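Local atomic coordinates of capsular polysaccharide biosynthesis protein (Burkholderia pseudomallei, PDB entry 4BQN), a protein that binds coenzyme A and probably acts as an acetyltransferase in the biosynthesis of capsular polysaccharide. Residues S13-A18 and N200-A205; M98-Y103 and R194-M199; H104-S109 and S240-Y245. The protein carries 1 engineered substitution. All coordinates share one frame; numbering follows the deposited sequence.

Contact 1 of 3, residues S13-A18 and N200-A205. With COA (coenzyme A), chain C.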
loop_
_atom_site.group_PDB
_atom_site.type_symbol
_atom_site.label_atom_id
_atom_site.label_comp_id
_atom_site.label_asym_id
_atom_site.label_seq_id
_atom_site.Cartn_x
_atom_site.Cartn_y
_atom_site.Cartn_z
ATOM N N SER A 13 3.394 8.742 -0.216
ATOM C CA SER A 13 3.497 7.718 -1.244
ATOM C C SER A 13 2.497 7.996 -2.370
ATOM O O SER A 13 1.842 9.055 -2.396
ATOM C CB SER A 13 3.164 6.365 -0.614
ATOM O OG SER A 13 1.768 6.279 -0.330
ATOM N N CYS A 14 2.333 7.030 -3.273
ATOM C CA CYS A 14 1.281 7.121 -4.283
ATOM C C CYS A 14 -0.123 7.323 -3.673
ATOM O O CYS A 14 -1.043 7.762 -4.353
ATOM C CB CYS A 14 1.317 5.890 -5.199
ATOM S SG CYS A 14 0.606 4.410 -4.549
ATOM N N GLN A 15 -0.284 7.005 -2.387
ATOM C CA GLN A 15 -1.559 7.191 -1.703
ATOM C C GLN A 15 -1.884 8.657 -1.484
ATOM O O GLN A 15 -3.066 8.996 -1.320
ATOM C CB GLN A 15 -1.546 6.458 -0.357
ATOM C CG GLN A 15 -1.393 4.947 -0.543
ATOM C CD GLN A 15 -1.034 4.205 0.730
ATOM O OE1 GLN A 15 -1.082 4.755 1.846
ATOM N NE2 GLN A 15 -0.686 2.929 0.572
ATOM N N ALA A 16 -0.856 9.519 -1.490
ATOM C CA ALA A 16 -1.060 10.937 -1.226
ATOM C C ALA A 16 -1.859 11.649 -2.334
ATOM O O ALA A 16 -2.883 12.260 -2.031
ATOM C CB ALA A 16 0.252 11.622 -0.864
ATOM N N PRO A 17 -1.452 11.535 -3.619
ATOM C CA PRO A 17 -2.287 12.133 -4.660
ATOM C C PRO A 17 -3.696 11.514 -4.680
ATOM O O PRO A 17 -4.674 12.218 -4.951
ATOM C CB PRO A 17 -1.490 11.836 -5.943
ATOM C CG PRO A 17 -0.059 11.798 -5.461
ATOM C CD PRO A 17 -0.151 11.081 -4.150
ATOM N N ALA A 18 -3.794 10.217 -4.377
ATOM C CA ALA A 18 -5.098 9.541 -4.346
ATOM C C ALA A 18 -5.982 10.122 -3.249
ATOM O O ALA A 18 -7.175 10.368 -3.479
ATOM C CB ALA A 18 -4.929 8.042 -4.149
ATOM N N ASN A 200 -0.129 -2.253 -1.013
ATOM C CA ASN A 200 -0.037 -0.809 -0.733
ATOM C C ASN A 200 -0.917 0.052 -1.645
ATOM O O ASN A 200 -0.740 1.272 -1.733
ATOM C CB ASN A 200 1.435 -0.360 -0.715
ATOM C CG ASN A 200 2.152 -0.731 -1.997
ATOM O OD1 ASN A 200 1.514 -0.830 -3.038
ATOM N ND2 ASN A 200 3.457 -0.980 -1.917
ATOM N N HIS A 201 -1.912 -0.580 -2.266
ATOM C CA HIS A 201 -2.911 0.147 -3.047
ATOM C C HIS A 201 -4.318 -0.091 -2.506
ATOM O O HIS A 201 -4.999 -1.032 -2.914
ATOM C CB HIS A 201 -2.874 -0.253 -4.526
ATOM C CG HIS A 201 -1.688 0.269 -5.280
ATOM N ND1 HIS A 201 -1.491 -0.029 -6.609
ATOM C CD2 HIS A 201 -0.634 1.038 -4.905
ATOM C CE1 HIS A 201 -0.385 0.557 -7.032
ATOM N NE2 HIS A 201 0.152 1.218 -6.023
ATOM N N PRO A 202 -4.760 0.762 -1.574
ATOM C CA PRO A 202 -6.148 0.729 -1.087
ATOM C C PRO A 202 -7.168 0.816 -2.210
ATOM O O PRO A 202 -6.954 1.530 -3.200
ATOM C CB PRO A 202 -6.225 1.979 -0.198
ATOM C CG PRO A 202 -4.824 2.131 0.303
ATOM C CD PRO A 202 -3.933 1.738 -0.841
ATOM N N THR A 203 -8.273 0.107 -2.040
ATOM C CA THR A 203 -9.417 0.244 -2.924
ATOM C C THR A 203 -10.186 1.520 -2.566
ATOM O O THR A 203 -9.955 2.151 -1.529
ATOM C CB THR A 203 -10.388 -0.935 -2.775
ATOM O OG1 THR A 203 -10.912 -0.929 -1.440
ATOM C CG2 THR A 203 -9.691 -2.287 -3.055
ATOM N N ALA A 204 -11.144 1.878 -3.415
ATOM C CA ALA A 204 -12.011 3.029 -3.170
ATOM C C ALA A 204 -12.592 3.086 -1.765
ATOM O O ALA A 204 -12.613 4.153 -1.145
ATOM C CB ALA A 204 -13.148 3.057 -4.174
ATOM N N ALA A 205 -13.101 1.954 -1.284
ATOM C CA ALA A 205 -13.761 1.938 0.028
ATOM C C ALA A 205 -12.780 2.380 1.114
ATOM O O ALA A 205 -13.125 3.160 2.012
ATOM C CB ALA A 205 -14.292 0.547 0.327
HETATM N N1A COA C . 4.009 -4.002 6.833
HETATM C C2A COA C . 5.103 -4.507 6.208
HETATM N N3A COA C . 5.934 -3.747 5.474
HETATM C C4A COA C . 5.706 -2.418 5.375
HETATM C C5A COA C . 4.555 -1.809 6.031
HETATM C C6A COA C . 3.684 -2.694 6.794
HETATM N N6A COA C . 2.596 -2.197 7.418
HETATM N N7A COA C . 4.563 -0.483 5.763
HETATM C C8A COA C . 5.659 -0.256 4.995
HETATM N N9A COA C . 6.315 -1.412 4.749
HETATM C C1B COA C . 7.568 -1.608 4.008
HETATM C C2B COA C . 7.780 -0.684 2.822
HETATM O O2B COA C . 7.171 -1.230 1.650
HETATM C C3B COA C . 9.299 -0.674 2.767
HETATM O O3B COA C . 9.705 -1.923 2.177
HETATM P P3B COA C . 11.211 -2.195 1.683
HETATM O O7A COA C . 11.110 -3.531 0.991
HETATM O O8A COA C . 11.508 -1.058 0.743
HETATM O O9A COA C . 12.073 -2.202 2.923
HETATM C C4B COA C . 9.699 -0.685 4.242
HETATM O O4B COA C . 8.594 -1.258 4.942
HETATM C C5B COA C . 10.019 0.696 4.816
HETATM O O5B COA C . 8.885 1.522 4.583
HETATM P P1A COA C . 8.284 2.470 5.706
HETATM O O1A COA C . 7.022 3.045 5.133
HETATM O O2A COA C . 8.185 1.750 7.018
HETATM O O3A COA C . 9.359 3.631 5.940
HETATM P P2A COA C . 10.064 4.744 5.013
HETATM O O4A COA C . 11.533 4.409 4.956
HETATM O O5A COA C . 9.668 6.066 5.609
HETATM O O6A COA C . 9.458 4.585 3.549
HETATM C CBP COA C . 7.965 4.625 1.673
HETATM C CCP COA C . 8.225 5.165 3.078
HETATM C CDP COA C . 6.665 5.198 1.121
HETATM C CEP COA C . 9.083 5.114 0.769
HETATM C CAP COA C . 7.920 3.077 1.760
HETATM O OAP COA C . 6.739 2.663 2.451
HETATM C C9P COA C . 8.009 2.290 0.461
HETATM O O9P COA C . 9.100 2.039 -0.035
HETATM N N8P COA C . 6.877 1.831 -0.082
HETATM C C7P COA C . 6.870 1.012 -1.288
HETATM C C6P COA C . 7.130 1.767 -2.579
HETATM C C5P COA C . 6.040 2.789 -2.756
HETATM O O5P COA C . 6.157 3.923 -2.316
HETATM N N4P COA C . 4.973 2.366 -3.408
HETATM C C3P COA C . 3.848 3.225 -3.649
HETATM C C2P COA C . 2.600 2.600 -3.072
HETATM S S1P COA C . 1.421 3.872 -2.842
#

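Contact 2 of 3, residues M98-Y103 and R194-M199. With COA (coenzyme A), chain C.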
loop_
_atom_site.group_PDB
_atom_site.type_symbol
_atom_site.label_atom_id
_atom_site.label_comp_id
_atom_site.label_asym_id
_atom_site.label_seq_id
_atom_site.Cartn_x
_atom_site.Cartn_y
_atom_site.Cartn_z
ATOM N N MET A 98 -0.797 3.110 4.331
ATOM C CA MET A 98 -1.644 1.933 4.387
ATOM C C MET A 98 -0.986 0.775 3.628
ATOM O O MET A 98 -0.870 0.808 2.405
ATOM C CB MET A 98 -3.020 2.266 3.806
ATOM C CG MET A 98 -3.747 3.318 4.606
ATOM S SD MET A 98 -5.198 4.000 3.784
ATOM C CE MET A 98 -4.425 5.235 2.731
ATOM N N HIS A 99 -0.592 -0.261 4.359
ATOM C CA HIS A 99 0.060 -1.438 3.804
ATOM C C HIS A 99 -0.554 -2.634 4.516
ATOM O O HIS A 99 -0.695 -2.629 5.747
ATOM C CB HIS A 99 1.572 -1.325 4.001
ATOM C CG HIS A 99 2.360 -2.509 3.541
ATOM N ND1 HIS A 99 3.285 -2.436 2.519
ATOM C CD2 HIS A 99 2.404 -3.784 4.001
ATOM C CE1 HIS A 99 3.862 -3.615 2.373
ATOM N NE2 HIS A 99 3.340 -4.453 3.255
ATOM N N TRP A 100 -0.953 -3.639 3.747
ATOM C CA TRP A 100 -1.668 -4.782 4.307
ATOM C C TRP A 100 -1.478 -5.969 3.388
ATOM O O TRP A 100 -1.950 -5.943 2.248
ATOM C CB TRP A 100 -3.156 -4.440 4.414
ATOM C CG TRP A 100 -3.992 -5.483 5.059
ATOM C CD1 TRP A 100 -4.741 -6.457 4.441
ATOM C CD2 TRP A 100 -4.231 -5.622 6.468
ATOM N NE1 TRP A 100 -5.413 -7.206 5.389
ATOM C CE2 TRP A 100 -5.109 -6.722 6.638
ATOM C CE3 TRP A 100 -3.779 -4.934 7.608
ATOM C CZ2 TRP A 100 -5.558 -7.130 7.894
ATOM C CZ3 TRP A 100 -4.228 -5.338 8.856
ATOM C CH2 TRP A 100 -5.097 -6.437 8.990
ATOM N N GLU A 101 -0.808 -7.009 3.880
ATOM C CA GLU A 101 -0.490 -8.208 3.080
ATOM C C GLU A 101 -1.536 -9.313 3.243
ATOM O O GLU A 101 -1.377 -10.396 2.705
ATOM C CB GLU A 101 0.919 -8.719 3.422
ATOM C CG GLU A 101 1.972 -7.699 3.050
ATOM C CD GLU A 101 3.348 -8.058 3.536
ATOM O OE1 GLU A 101 3.623 -9.260 3.720
ATOM O OE2 GLU A 101 4.141 -7.121 3.732
ATOM N N GLY A 102 -2.612 -9.041 3.979
ATOM C CA GLY A 102 -3.520 -10.111 4.350
ATOM C C GLY A 102 -4.273 -10.757 3.207
ATOM O O GLY A 102 -4.631 -11.920 3.302
ATOM N N TYR A 103 -4.508 -10.045 2.108
ATOM C CA TYR A 103 -5.166 -10.699 0.970
ATOM C C TYR A 103 -4.204 -11.530 0.140
ATOM O O TYR A 103 -4.602 -12.547 -0.448
ATOM C CB TYR A 103 -5.819 -9.681 0.049
ATOM C CG TYR A 103 -6.875 -8.862 0.731
ATOM C CD1 TYR A 103 -8.120 -9.407 1.039
ATOM C CD2 TYR A 103 -6.645 -7.519 1.042
ATOM C CE1 TYR A 103 -9.098 -8.644 1.677
ATOM C CE2 TYR A 103 -7.608 -6.753 1.675
ATOM C CZ TYR A 103 -8.834 -7.309 1.971
ATOM O OH TYR A 103 -9.773 -6.523 2.581
ATOM N N ARG A 194 -13.314 -5.908 0.111
ATOM C CA ARG A 194 -11.959 -5.874 -0.433
ATOM C C ARG A 194 -11.386 -4.479 -0.225
ATOM O O ARG A 194 -11.821 -3.529 -0.856
ATOM C CB ARG A 194 -11.971 -6.227 -1.919
ATOM C CG ARG A 194 -10.586 -6.393 -2.514
ATOM C CD ARG A 194 -10.620 -6.497 -4.029
ATOM N NE ARG A 194 -11.474 -7.576 -4.551
ATOM C CZ ARG A 194 -11.055 -8.810 -4.841
ATOM N NH1 ARG A 194 -9.807 -9.170 -4.599
ATOM N NH2 ARG A 194 -11.891 -9.698 -5.364
ATOM N N LEU A 195 -10.405 -4.368 0.668
ATOM C CA LEU A 195 -9.880 -3.063 1.067
ATOM C C LEU A 195 -8.569 -2.679 0.376
ATOM O O LEU A 195 -8.179 -1.512 0.396
ATOM C CB LEU A 195 -9.689 -3.012 2.584
ATOM C CG LEU A 195 -10.970 -3.138 3.429
ATOM C CD1 LEU A 195 -10.618 -3.046 4.909
ATOM C CD2 LEU A 195 -12.011 -2.094 3.029
ATOM N N PHE A 196 -7.908 -3.659 -0.233
ATOM C CA PHE A 196 -6.631 -3.454 -0.936
ATOM C C PHE A 196 -6.646 -4.239 -2.230
ATOM O O PHE A 196 -7.030 -5.413 -2.220
ATOM C CB PHE A 196 -5.429 -3.915 -0.109
ATOM C CG PHE A 196 -5.117 -3.027 1.069
ATOM C CD1 PHE A 196 -5.826 -3.124 2.264
ATOM C CD2 PHE A 196 -4.084 -2.098 0.987
ATOM C CE1 PHE A 196 -5.516 -2.312 3.351
ATOM C CE2 PHE A 196 -3.763 -1.286 2.082
ATOM C CZ PHE A 196 -4.492 -1.387 3.253
ATOM N N TYR A 197 -6.183 -3.609 -3.318
ATOM C CA TYR A 197 -5.915 -4.297 -4.588
ATOM C C TYR A 197 -4.496 -4.907 -4.623
ATOM O O TYR A 197 -4.256 -5.927 -5.292
ATOM C CB TYR A 197 -6.028 -3.302 -5.734
ATOM C CG TYR A 197 -7.430 -2.860 -6.050
ATOM C CD1 TYR A 197 -8.443 -3.787 -6.303
ATOM C CD2 TYR A 197 -7.734 -1.497 -6.146
ATOM C CE1 TYR A 197 -9.730 -3.376 -6.619
ATOM C CE2 TYR A 197 -9.025 -1.071 -6.474
ATOM C CZ TYR A 197 -10.022 -2.015 -6.713
ATOM O OH TYR A 197 -11.306 -1.635 -7.039
ATOM N N THR A 198 -3.554 -4.244 -3.955
ATOM C CA THR A 198 -2.211 -4.764 -3.708
ATOM C C THR A 198 -1.880 -4.345 -2.289
ATOM O O THR A 198 -2.623 -3.528 -1.687
ATOM C CB THR A 198 -1.140 -4.152 -4.617
ATOM O OG1 THR A 198 -0.900 -2.814 -4.163
ATOM C CG2 THR A 198 -1.592 -4.118 -6.089
ATOM N N MET A 199 -0.792 -4.876 -1.730
ATOM C CA MET A 199 -0.430 -4.582 -0.347
ATOM C C MET A 199 -0.425 -3.097 -0.019
ATOM O O MET A 199 -0.631 -2.715 1.128
ATOM C CB MET A 199 0.930 -5.185 -0.012
ATOM C CG MET A 199 2.095 -4.651 -0.821
ATOM S SD MET A 199 3.539 -5.677 -0.488
ATOM C CE MET A 199 4.826 -4.693 -1.240
HETATM N N1A COA C . 4.009 -4.002 6.833
HETATM C C2A COA C . 5.103 -4.507 6.208
HETATM N N3A COA C . 5.934 -3.747 5.474
HETATM C C4A COA C . 5.706 -2.418 5.375
HETATM C C5A COA C . 4.555 -1.809 6.031
HETATM C C6A COA C . 3.684 -2.694 6.794
HETATM N N6A COA C . 2.596 -2.197 7.418
HETATM N N7A COA C . 4.563 -0.483 5.763
HETATM C C8A COA C . 5.659 -0.256 4.995
HETATM N N9A COA C . 6.315 -1.412 4.749
HETATM C C1B COA C . 7.568 -1.608 4.008
HETATM C C2B COA C . 7.780 -0.684 2.822
HETATM O O2B COA C . 7.171 -1.230 1.650
HETATM C C3B COA C . 9.299 -0.674 2.767
HETATM O O3B COA C . 9.705 -1.923 2.177
HETATM P P3B COA C . 11.211 -2.195 1.683
HETATM O O7A COA C . 11.110 -3.531 0.991
HETATM O O8A COA C . 11.508 -1.058 0.743
HETATM O O9A COA C . 12.073 -2.202 2.923
HETATM C C4B COA C . 9.699 -0.685 4.242
HETATM O O4B COA C . 8.594 -1.258 4.942
HETATM C C5B COA C . 10.019 0.696 4.816
HETATM O O5B COA C . 8.885 1.522 4.583
HETATM P P1A COA C . 8.284 2.470 5.706
HETATM O O1A COA C . 7.022 3.045 5.133
HETATM O O2A COA C . 8.185 1.750 7.018
HETATM O O3A COA C . 9.359 3.631 5.940
HETATM P P2A COA C . 10.064 4.744 5.013
HETATM O O4A COA C . 11.533 4.409 4.956
HETATM O O5A COA C . 9.668 6.066 5.609
HETATM O O6A COA C . 9.458 4.585 3.549
HETATM C CBP COA C . 7.965 4.625 1.673
HETATM C CCP COA C . 8.225 5.165 3.078
HETATM C CDP COA C . 6.665 5.198 1.121
HETATM C CEP COA C . 9.083 5.114 0.769
HETATM C CAP COA C . 7.920 3.077 1.760
HETATM O OAP COA C . 6.739 2.663 2.451
HETATM C C9P COA C . 8.009 2.290 0.461
HETATM O O9P COA C . 9.100 2.039 -0.035
HETATM N N8P COA C . 6.877 1.831 -0.082
HETATM C C7P COA C . 6.870 1.012 -1.288
HETATM C C6P COA C . 7.130 1.767 -2.579
HETATM C C5P COA C . 6.040 2.789 -2.756
HETATM O O5P COA C . 6.157 3.923 -2.316
HETATM N N4P COA C . 4.973 2.366 -3.408
HETATM C C3P COA C . 3.848 3.225 -3.649
HETATM C C2P COA C . 2.600 2.600 -3.072
HETATM S S1P COA C . 1.421 3.872 -2.842
#

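Contact 3 of 3, residues H104-S109 and S240-Y245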
loop_
_atom_site.group_PDB
_atom_site.type_symbol
_atom_site.label_atom_id
_atom_site.label_comp_id
_atom_site.label_asym_id
_atom_site.label_seq_id
_atom_site.Cartn_x
_atom_site.Cartn_y
_atom_site.Cartn_z
ATOM N N HIS A 104 -2.955 -11.071 0.063
ATOM C CA HIS A 104 -1.977 -11.631 -0.880
ATOM C C HIS A 104 -0.687 -11.891 -0.120
ATOM O O HIS A 104 0.320 -11.207 -0.314
ATOM C CB HIS A 104 -1.735 -10.679 -2.070
ATOM C CG HIS A 104 -2.937 -9.884 -2.472
ATOM N ND1 HIS A 104 -3.032 -8.526 -2.242
ATOM C CD2 HIS A 104 -4.096 -10.249 -3.083
ATOM C CE1 HIS A 104 -4.198 -8.091 -2.687
ATOM N NE2 HIS A 104 -4.862 -9.113 -3.211
ATOM N N PRO A 105 -0.695 -12.904 0.757
ATOM C CA PRO A 105 0.432 -13.039 1.670
ATOM C C PRO A 105 1.718 -13.494 0.970
ATOM O O PRO A 105 2.782 -13.472 1.585
ATOM C CB PRO A 105 -0.051 -14.095 2.689
ATOM C CG PRO A 105 -1.527 -14.151 2.534
ATOM C CD PRO A 105 -1.795 -13.817 1.092
ATOM N N THR A 106 1.618 -13.912 -0.295
ATOM C CA THR A 106 2.792 -14.345 -1.044
ATOM C C THR A 106 3.429 -13.219 -1.868
ATOM O O THR A 106 4.421 -13.455 -2.547
ATOM C CB THR A 106 2.436 -15.490 -2.014
ATOM O OG1 THR A 106 1.544 -15.006 -3.010
ATOM C CG2 THR A 106 1.803 -16.673 -1.281
ATOM N N VAL A 107 2.862 -12.009 -1.821
ATOM C CA VAL A 107 3.255 -10.935 -2.742
ATOM C C VAL A 107 4.083 -9.889 -2.017
ATOM O O VAL A 107 3.755 -9.482 -0.911
ATOM C CB VAL A 107 2.014 -10.287 -3.414
ATOM C CG1 VAL A 107 2.390 -9.093 -4.285
ATOM C CG2 VAL A 107 1.239 -11.319 -4.226
ATOM N N ASN A 108 5.141 -9.422 -2.662
ATOM C CA ASN A 108 5.873 -8.264 -2.178
ATOM C C ASN A 108 6.446 -7.510 -3.377
ATOM O O ASN A 108 5.949 -7.662 -4.489
ATOM C CB ASN A 108 6.913 -8.665 -1.127
ATOM C CG ASN A 108 7.139 -7.561 -0.113
ATOM O OD1 ASN A 108 7.737 -6.534 -0.433
ATOM N ND2 ASN A 108 6.631 -7.740 1.097
ATOM N N SER A 109 7.461 -6.687 -3.163
ATOM C CA SER A 109 8.108 -5.999 -4.268
ATOM C C SER A 109 9.587 -6.332 -4.204
ATOM O O SER A 109 10.117 -6.610 -3.119
ATOM C CB SER A 109 7.866 -4.501 -4.176
ATOM O OG SER A 109 6.476 -4.240 -4.243
ATOM N N SER A 240 -4.578 -11.290 -7.411
ATOM C CA SER A 240 -5.574 -12.334 -7.230
ATOM C C SER A 240 -5.280 -13.165 -5.980
ATOM O O SER A 240 -4.137 -13.519 -5.724
ATOM C CB SER A 240 -5.568 -13.224 -8.459
ATOM O OG SER A 240 -6.513 -14.253 -8.314
ATOM N N LEU A 241 -6.316 -13.480 -5.206
ATOM C CA LEU A 241 -6.144 -14.325 -4.028
ATOM C C LEU A 241 -5.966 -15.793 -4.412
ATOM O O LEU A 241 -6.620 -16.281 -5.341
ATOM C CB LEU A 241 -7.322 -14.161 -3.064
ATOM C CG LEU A 241 -7.387 -12.858 -2.257
ATOM C CD1 LEU A 241 -7.834 -11.647 -3.082
ATOM C CD2 LEU A 241 -8.286 -13.036 -1.049
ATOM N N TYR A 242 -5.094 -16.490 -3.695
ATOM C CA TYR A 242 -4.832 -17.897 -4.001
ATOM C C TYR A 242 -6.073 -18.771 -3.731
ATOM O O TYR A 242 -6.931 -18.418 -2.916
ATOM C CB TYR A 242 -3.650 -18.411 -3.172
ATOM C CG TYR A 242 -2.291 -18.242 -3.825
ATOM C CD1 TYR A 242 -1.855 -17.006 -4.318
ATOM C CD2 TYR A 242 -1.411 -19.325 -3.895
ATOM C CE1 TYR A 242 -0.592 -16.869 -4.894
ATOM C CE2 TYR A 242 -0.147 -19.199 -4.466
ATOM C CZ TYR A 242 0.254 -17.971 -4.966
ATOM O OH TYR A 242 1.506 -17.852 -5.519
ATOM N N PRO A 243 -6.147 -19.937 -4.397
ATOM C CA PRO A 243 -7.248 -20.861 -4.133
ATOM C C PRO A 243 -7.312 -21.213 -2.652
ATOM O O PRO A 243 -6.272 -21.238 -1.973
ATOM C CB PRO A 243 -6.860 -22.110 -4.939
ATOM C CG PRO A 243 -5.917 -21.638 -5.993
ATOM C CD PRO A 243 -5.154 -20.513 -5.336
ATOM N N ILE A 244 -8.528 -21.540 -2.200
ATOM C CA ILE A 244 -8.835 -21.983 -0.832
ATOM C C ILE A 244 -8.747 -20.810 0.146
ATOM O O ILE A 244 -9.729 -20.489 0.822
ATOM C CB ILE A 244 -8.004 -23.218 -0.381
ATOM C CG1 ILE A 244 -8.290 -24.393 -1.329
ATOM C CG2 ILE A 244 -8.331 -23.585 1.070
ATOM C CD1 ILE A 244 -7.560 -25.672 -0.987
ATOM N N TYR A 245 -7.598 -20.133 0.172
ATOM C CA TYR A 245 -7.443 -18.922 0.975
ATOM C C TYR A 245 -8.511 -17.892 0.590
ATOM O O TYR A 245 -9.121 -17.244 1.450
ATOM C CB TYR A 245 -6.041 -18.350 0.781
ATOM C CG TYR A 245 -5.716 -17.228 1.735
ATOM C CD1 TYR A 245 -5.537 -17.489 3.102
ATOM C CD2 TYR A 245 -5.516 -15.929 1.294
ATOM C CE1 TYR A 245 -5.212 -16.492 3.996
ATOM C CE2 TYR A 245 -5.204 -14.908 2.194
ATOM C CZ TYR A 245 -5.044 -15.195 3.540
ATOM O OH TYR A 245 -4.721 -14.228 4.472
#

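Contact 1 of 3, residues S13-A18 and N200-A205
The backbones of 13-18, a turn running into a helix, and of 200-205, an extended piece, stay apart, the CA atoms of Gln15 and His201 being 7.3 Å from each other, so side chains and the sulfur end of coenzyme A bridge the gap. Cys14 carries the covalent link: its SG, held between the backbone N and the carbonyl carbon (chi1 78°), is bonded to S1P of coenzyme A at 2.0 Å, a mixed disulfide. The His201 ring comes up obliquely to this sulfur, with NE2 3.5 Å from Cys14 SG, and presents its edge to the ligand carbon C2P. On the same carbon lies the amide of Asn200, whose CG is 3.5 Å from C2P; Asn200 OD1 is tied to the Tyr120 hydroxyl, a hydrogen bond that would hold the amide's rotation. Cys14 lies in the turn between strand 6-11 of the parallel sheet and the N-terminal end of the helix that follows. Ser13 OG accepts from Gln15 N at 3.0 Å, a capping bond, and also bonds Gln66. Gln15, extended beyond CG (chi2 166°), reaches across and donates from NE2 to Asn200 O at 2.8 Å. The N-H points well at the oxygen (161°), which lies close to the amide plane of Gln15, yet the donor stands above the carbonyl plane of Asn200. NE2 also bonds Met98 O, and OE1 takes a bond from Gln66, so both ends of this buried amide are gripped. Pro202 lays its CD 3.7 Å from the same NE2, crossing the glutamine chain at about a right angle.

Contact 2 of 3, residues M98-Y103 and R194-M199
Packing is tight round Phe196, Tyr103 and Met199. Trp100 CB sits over one face of the Phe196 ring, 3.4 Å from Phe196 CE1 in a CH-pi contact, while the indole, swung anti to its backbone N (chi1 -176°), runs nearly parallel to the phenyl ring but slid so far that the two barely overlap. Met98 O meets the ring edge in plane. The Tyr103 side chain runs across that of Phe196 at about a right angle, its CE2 near the ring edge, and its hydroxyl bonds Cys190 O. Next to Phe196, Trp100 N donates to Met199 O at 2.8 Å, along a lone pair, and His99 CA adds a CA-H...O contact to the same oxygen. The His99 ring is part of the coenzyme A pocket: the adenine lies over one face, His99 CD2 being 3.3 Å from C6A, and Met199 covers the opposite face with CB, its SD 3.5 Å from His99 CE1. At the ring edge His99 NE2 gives a nearly straight bond (173°) to Glu101 OE2, 2.8 Å away; this holds the imidazole's rotation, and the carboxylate may polarise the ring, an effect its salt bridge to Arg299 would temper. By contrast, the partly exposed Arg194 side chain stands off from 98-103 at the rim.

Contact 3 of 3, residues H104-S109 and S240-Y245
Three pairs of side chains, two meeting tip to tip and one crossing obliquely, join the turn at 104-107 to the irregular loop 240-245. Pro105 and Tyr245 reach toward each other end on. The proline ring approaches the phenol obliquely, its CD 3.7 Å from Tyr245 CE2 and its CG the same distance from Tyr245 OH. Tyr245, with CG anti to its backbone N (chi1 -171°), sends its hydroxyl past the proline to Gly102 O, a hydrogen bond that anchors the end of the ring. Thr106 and Tyr242 also meet at their tips. The methyl CG2 stands over one face of the Tyr242 ring, offset toward the rim, and Thr106 OG1 comes within 3.4 Å of Tyr242 CE1. OG1 takes the crowded position between the backbone N and the carbonyl carbon (chi1 66°); both it and the Tyr242 hydroxyl are hydrogen-bonded to Asp122 OD2, so one carboxylate oxygen binds the polar ends of both residues. His104 and Leu241 make the oblique pair, Leu241 CD1 lying 3.9 Å from His104 NE2, and His104 is the most covered residue of the contact. A type I beta turn, closed by the backbone hydrogen bond from Val107 N to His104 O, 3.1 Å, brings Pro105 and Thr106 to its corners, where both point their CB atoms at the other loop. At Val107 the turn passes straight into strand 107-108, which pairs antiparallel with 121-122, the strand that carries Asp122. Helix 153-167 packs on Pro105 and Tyr245 through Ile156, and helix 142-151 touches Tyr242 through Ile145 and Tyr245 through Leu149.

In the fold
Contacts 1 and 2 both touch coenzyme A, at its sulfur end and its adenine respectively, with centres 10 Å apart and each about 7 Å from the centre of the chain. The centre of contact 3 lies about 10 Å from that of contact 2 and about 19 Å from that of contact 1. Along the chain 98-103 and 194-199 nest within the loop closed by 13-18 and 200-205, whereas contact 3 crosses both, since 104-109 follows directly on 98-103 and 240-245 comes after 200-205. The series leads from the end of the parallel-sheet strand 6-11 to the two-stranded antiparallel sheet of 107-108 and 121-122, linking the ligand pocket to the helices 142-151 and 153-167.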